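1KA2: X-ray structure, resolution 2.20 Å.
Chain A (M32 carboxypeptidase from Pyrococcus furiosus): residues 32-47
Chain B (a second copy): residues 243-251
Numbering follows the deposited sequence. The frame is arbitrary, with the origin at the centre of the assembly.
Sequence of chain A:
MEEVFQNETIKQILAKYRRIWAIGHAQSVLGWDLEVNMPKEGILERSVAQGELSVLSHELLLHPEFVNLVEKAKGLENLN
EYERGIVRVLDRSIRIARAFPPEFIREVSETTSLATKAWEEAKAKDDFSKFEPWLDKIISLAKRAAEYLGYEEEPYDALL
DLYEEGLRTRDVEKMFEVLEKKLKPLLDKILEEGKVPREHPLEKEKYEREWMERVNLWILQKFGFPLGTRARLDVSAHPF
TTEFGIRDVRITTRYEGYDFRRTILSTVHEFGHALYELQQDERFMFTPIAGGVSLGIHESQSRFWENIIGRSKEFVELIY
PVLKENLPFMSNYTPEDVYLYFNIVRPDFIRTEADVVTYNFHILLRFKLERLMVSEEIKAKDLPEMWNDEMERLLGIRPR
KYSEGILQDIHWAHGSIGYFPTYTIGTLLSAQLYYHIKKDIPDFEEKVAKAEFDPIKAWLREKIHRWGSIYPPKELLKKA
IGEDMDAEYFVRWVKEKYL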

# COMPACT_ATOMS: atom_id res chain seq x y z
N TRP A 32 4.24 -3.55 -3.98
CA TRP A 32 4.71 -4.04 -2.69
C TRP A 32 3.55 -4.68 -1.93
O TRP A 32 3.66 -5.80 -1.42
N ASP A 33 2.44 -3.96 -1.85
CA ASP A 33 1.28 -4.46 -1.11
C ASP A 33 0.76 -5.75 -1.73
O ASP A 33 0.37 -6.68 -1.02
N LEU A 34 0.75 -5.80 -3.06
CA LEU A 34 0.29 -7.00 -3.73
C LEU A 34 1.08 -8.22 -3.22
O LEU A 34 0.48 -9.25 -2.91
N GLU A 35 2.40 -8.08 -3.11
CA GLU A 35 3.27 -9.16 -2.64
C GLU A 35 3.22 -9.45 -1.14
O GLU A 35 3.29 -10.60 -0.73
N VAL A 36 3.10 -8.40 -0.34
CA VAL A 36 3.13 -8.56 1.11
C VAL A 36 1.83 -8.63 1.90
O VAL A 36 1.75 -9.36 2.88
N ASN A 37 0.80 -7.89 1.50
CA ASN A 37 -0.44 -7.88 2.29
C ASN A 37 -1.75 -8.32 1.65
O ASN A 37 -2.58 -8.94 2.31
N MET A 38 -1.93 -7.97 0.38
CA MET A 38 -3.16 -8.23 -0.36
C MET A 38 -3.85 -9.57 -0.22
O MET A 38 -3.24 -10.63 -0.39
N PRO A 39 -5.15 -9.55 0.13
CA PRO A 39 -5.86 -10.83 0.26
C PRO A 39 -5.83 -11.40 -1.14
O PRO A 39 -5.98 -10.65 -2.10
N LYS A 40 -5.69 -12.71 -1.27
CA LYS A 40 -5.56 -13.32 -2.60
C LYS A 40 -6.52 -12.91 -3.69
O LYS A 40 -6.12 -12.64 -4.81
N GLU A 41 -7.80 -12.86 -3.38
CA GLU A 41 -8.76 -12.48 -4.39
C GLU A 41 -8.73 -11.01 -4.80
O GLU A 41 -9.43 -10.61 -5.73
N GLY A 42 -7.94 -10.18 -4.14
CA GLY A 42 -7.91 -8.79 -4.55
C GLY A 42 -7.10 -8.55 -5.82
O GLY A 42 -6.99 -7.43 -6.31
N ILE A 43 -6.55 -9.62 -6.37
CA ILE A 43 -5.69 -9.53 -7.56
C ILE A 43 -6.32 -8.94 -8.82
O ILE A 43 -5.68 -8.16 -9.51
N LEU A 44 -7.56 -9.29 -9.13
CA LEU A 44 -8.14 -8.73 -10.34
C LEU A 44 -8.25 -7.21 -10.29
O LEU A 44 -7.93 -6.53 -11.26
N GLU A 45 -8.72 -6.67 -9.17
CA GLU A 45 -8.88 -5.23 -9.05
C GLU A 45 -7.53 -4.52 -8.94
O GLU A 45 -7.34 -3.44 -9.48
N ARG A 46 -6.57 -5.15 -8.25
CA ARG A 46 -5.24 -4.58 -8.15
C ARG A 46 -4.65 -4.48 -9.56
O ARG A 46 -4.13 -3.44 -9.95
N SER A 47 -4.79 -5.56 -10.33
CA SER A 47 -4.25 -5.63 -11.69
C SER A 47 -4.78 -4.56 -12.63
O SER A 47 -4.01 -3.92 -13.35
N GLU B 243 -11.85 0.29 1.31
CA GLU B 243 -12.21 -0.61 0.24
C GLU B 243 -11.23 -0.38 -0.89
O GLU B 243 -11.24 0.68 -1.50
N PHE B 244 -10.36 -1.35 -1.14
CA PHE B 244 -9.43 -1.25 -2.26
C PHE B 244 -10.25 -1.78 -3.45
O PHE B 244 -10.01 -1.44 -4.60
N GLY B 245 -11.22 -2.63 -3.13
CA GLY B 245 -12.08 -3.22 -4.13
C GLY B 245 -13.16 -4.07 -3.47
O GLY B 245 -13.20 -4.19 -2.24
N ILE B 246 -14.03 -4.66 -4.28
CA ILE B 246 -15.09 -5.52 -3.76
C ILE B 246 -14.49 -6.79 -3.16
O ILE B 246 -15.03 -7.38 -2.23
N ARG B 247 -13.35 -7.21 -3.70
CA ARG B 247 -12.68 -8.41 -3.22
C ARG B 247 -11.45 -8.07 -2.39
O ARG B 247 -10.56 -8.91 -2.24
N ASP B 248 -11.40 -6.85 -1.86
CA ASP B 248 -10.27 -6.44 -1.03
C ASP B 248 -10.72 -5.32 -0.10
O ASP B 248 -10.62 -4.15 -0.46
N VAL B 249 -11.21 -5.67 1.08
CA VAL B 249 -11.69 -4.68 2.04
C VAL B 249 -10.95 -4.88 3.35
O VAL B 249 -10.86 -6.00 3.85
N ARG B 250 -10.43 -3.80 3.91
CA ARG B 250 -9.64 -3.88 5.12
C ARG B 250 -10.10 -3.00 6.27
O ARG B 250 -10.56 -1.88 6.07
N ILE B 251 -9.97 -3.53 7.48
CA ILE B 251 -10.35 -2.80 8.69
C ILE B 251 -9.19 -2.86 9.68
O ILE B 251 -8.33 -3.73 9.60

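Two polar clusters organise this contact, and donor-acceptor geometry accounts for most of their atoms. The first centres on Asp A33, whose CA-to-CB bond points toward chain B with chi1 t (174°). Arg B250, chi1 m and otherwise extended, meets it end-on: NH1 donates to Asp A33 OD2 at 2.8 Å with an N-H...O angle of 179°, and NH2 donates to Asp A33 OD1 at 3.0 Å and 155°. This is a two-pronged salt bridge, with the carboxylate at the guanidinium edge. The same arginine is held from its own chain, NE to Asp B248 OD1 at 2.9 Å and NH2 to Asp B248 OD2 at 3.0 Å.

Asp A33 OD1 also accepts from Arg A46 NH1 (2.9 Å) and NH2 (3.1 Å). Arg A46 leaves sideways, but its t, p, p chain brings the end nearer. Arg A46 NH2 thus lies 4.0 Å from Arg B250 NH2; the two carboxylates nearby offset these like charges. Arg A46 NH2 lies 3.8 Å from Asp B248 OD2, a long salt bridge of charge alone, because the oxygen lies well out of the guanidinium plane. Water 2 donates to both Asp B248 OD2 (2.4 Å) and Gly A42 O (3.2 Å).

In the second cluster Glu A45 (m, t) points toward the type I turn from Gly B245 to Asp B248 and satisfies two backbone amides: Ile B246 N donates to OE2 at 2.8 Å and 153°, Arg B247 N to OE1 at 2.9 Å and 159°. A CB on Gly B245 would lie 2.5 Å from Glu A45 OE1, a clash. Arg B247, chi1 m, places CB 3.4 Å from Glu A41 O, while its NH1 donates to water 1 at 3.0 Å; that water donates to Glu A41 O at 2.4 Å. Pro A39 packs its CG 3.3 Å from Asp B248 OD1.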

# COMPACT_ATOMS: atom_id res chain seq x y z
CB TRP A 32 5.28 -2.87 -1.86
CG TRP A 32 5.72 -3.25 -0.47
CD1 TRP A 32 6.90 -3.82 -0.11
CD2 TRP A 32 4.95 -3.10 0.74
NE1 TRP A 32 6.92 -4.04 1.25
CE2 TRP A 32 5.74 -3.60 1.79
CE3 TRP A 32 3.68 -2.58 1.03
CZ2 TRP A 32 5.30 -3.61 3.12
CZ3 TRP A 32 3.23 -2.59 2.35
CH2 TRP A 32 4.04 -3.11 3.38
CB ASP A 33 0.18 -3.39 -1.04
CG ASP A 33 -1.09 -3.92 -0.42
OD1 ASP A 33 -2.01 -4.32 -1.17
OD2 ASP A 33 -1.15 -3.96 0.83
CB LEU A 34 0.42 -6.83 -5.25
CG LEU A 34 0.55 -8.02 -6.22
CD1 LEU A 34 -0.13 -9.26 -5.72
CD2 LEU A 34 -0.03 -7.60 -7.56
CB GLU A 35 4.75 -8.87 -2.96
CG GLU A 35 5.16 -8.87 -4.43
CD GLU A 35 4.88 -10.19 -5.13
OE1 GLU A 35 5.13 -11.28 -4.56
OE2 GLU A 35 4.42 -10.13 -6.28
CB VAL A 36 4.02 -7.44 1.73
CG1 VAL A 36 4.04 -7.56 3.27
CG2 VAL A 36 5.44 -7.54 1.17
CB ASN A 37 -0.66 -6.48 2.86
CG ASN A 37 0.55 -5.97 3.62
OD1 ASN A 37 1.08 -6.66 4.47
ND2 ASN A 37 0.97 -4.75 3.32
CB MET A 38 -2.92 -7.96 -1.86
CG MET A 38 -4.20 -7.86 -2.68
SD MET A 38 -3.95 -7.82 -4.46
CE MET A 38 -3.35 -9.51 -4.74
CB PRO A 39 -7.29 -10.44 0.66
CG PRO A 39 -7.24 -8.99 1.01
CD PRO A 39 -5.86 -8.45 0.79
CB LYS A 40 -5.56 -14.84 -2.47
CG LYS A 40 -4.50 -15.43 -1.54
CD LYS A 40 -3.05 -15.41 -2.11
CE LYS A 40 -2.03 -16.08 -1.15
NZ LYS A 40 -0.65 -16.04 -1.74
CB GLU A 41 -10.19 -12.89 -3.97
CG GLU A 41 -10.50 -14.37 -3.98
CD GLU A 41 -11.99 -14.65 -3.77
OE1 GLU A 41 -12.79 -14.40 -4.70
OE2 GLU A 41 -12.38 -15.09 -2.66
CB ILE A 43 -5.07 -10.92 -7.91
CG1 ILE A 43 -4.11 -10.79 -9.11
CG2 ILE A 43 -6.17 -11.93 -8.24
CD1 ILE A 43 -2.81 -10.08 -8.80
CB LEU A 44 -9.52 -9.32 -10.64
CG LEU A 44 -10.19 -8.63 -11.83
CD1 LEU A 44 -9.30 -8.77 -13.07
CD2 LEU A 44 -11.56 -9.24 -12.09
CB GLU A 45 -9.82 -4.92 -7.88
CG GLU A 45 -11.24 -5.42 -8.18
CD GLU A 45 -12.15 -5.50 -6.96
OE1 GLU A 45 -11.85 -6.30 -6.06
OE2 GLU A 45 -13.16 -4.76 -6.91
CB ARG A 46 -4.35 -5.46 -7.26
CG ARG A 46 -2.89 -4.98 -7.10
CD ARG A 46 -2.79 -3.51 -6.69
NE ARG A 46 -3.61 -3.27 -5.52
CZ ARG A 46 -3.24 -3.53 -4.27
NH1 ARG A 46 -2.04 -4.04 -4.01
NH2 ARG A 46 -4.10 -3.32 -3.27
CB SER A 47 -4.52 -7.02 -12.31
OG SER A 47 -5.80 -7.06 -12.93
CB GLU B 243 -13.62 -0.30 -0.26
CG GLU B 243 -14.61 0.02 0.82
CD GLU B 243 -14.65 1.49 1.19
OE1 GLU B 243 -14.64 2.33 0.26
OE2 GLU B 243 -14.72 1.81 2.40
CB PHE B 244 -8.20 -2.13 -2.03
CG PHE B 244 -7.26 -1.62 -0.95
CD1 PHE B 244 -6.09 -2.31 -0.66
CD2 PHE B 244 -7.56 -0.48 -0.20
CE1 PHE B 244 -5.22 -1.88 0.35
CE2 PHE B 244 -6.69 -0.04 0.82
CZ PHE B 244 -5.52 -0.75 1.09
CB ILE B 246 -16.08 -5.92 -4.89
CG1 ILE B 246 -16.82 -4.67 -5.40
CG2 ILE B 246 -17.07 -6.96 -4.39
CD1 ILE B 246 -17.77 -4.95 -6.56
CB ARG B 247 -12.25 -9.27 -4.42
CG ARG B 247 -13.41 -9.74 -5.30
CD ARG B 247 -12.91 -10.52 -6.52
NE ARG B 247 -13.98 -10.90 -7.45
CZ ARG B 247 -13.78 -11.53 -8.60
NH1 ARG B 247 -12.55 -11.86 -8.97
NH2 ARG B 247 -14.80 -11.84 -9.39
CB ASP B 248 -9.11 -5.96 -1.91
CG ASP B 248 -7.81 -5.80 -1.14
OD1 ASP B 248 -7.83 -5.91 0.11
OD2 ASP B 248 -6.75 -5.55 -1.77
CB VAL B 249 -13.22 -4.81 2.26
CG1 VAL B 249 -13.71 -3.71 3.21
CG2 VAL B 249 -13.93 -4.71 0.92
CB ARG B 250 -8.19 -3.56 4.76
CG ARG B 250 -7.72 -4.33 3.54
CD ARG B 250 -6.24 -4.15 3.23
NE ARG B 250 -5.90 -4.74 1.95
CZ ARG B 250 -4.69 -4.68 1.39
NH1 ARG B 250 -3.69 -4.05 2.00
NH2 ARG B 250 -4.49 -5.27 0.21
CB ILE B 251 -11.61 -3.41 9.40
CG1 ILE B 251 -11.26 -4.74 10.06
CG2 ILE B 251 -12.75 -3.61 8.40
CD1 ILE B 251 -12.39 -5.34 10.87
O HOH W 1 -9.77 -11.56 -7.95
O HOH W 2 -6.63 -5.07 -4.13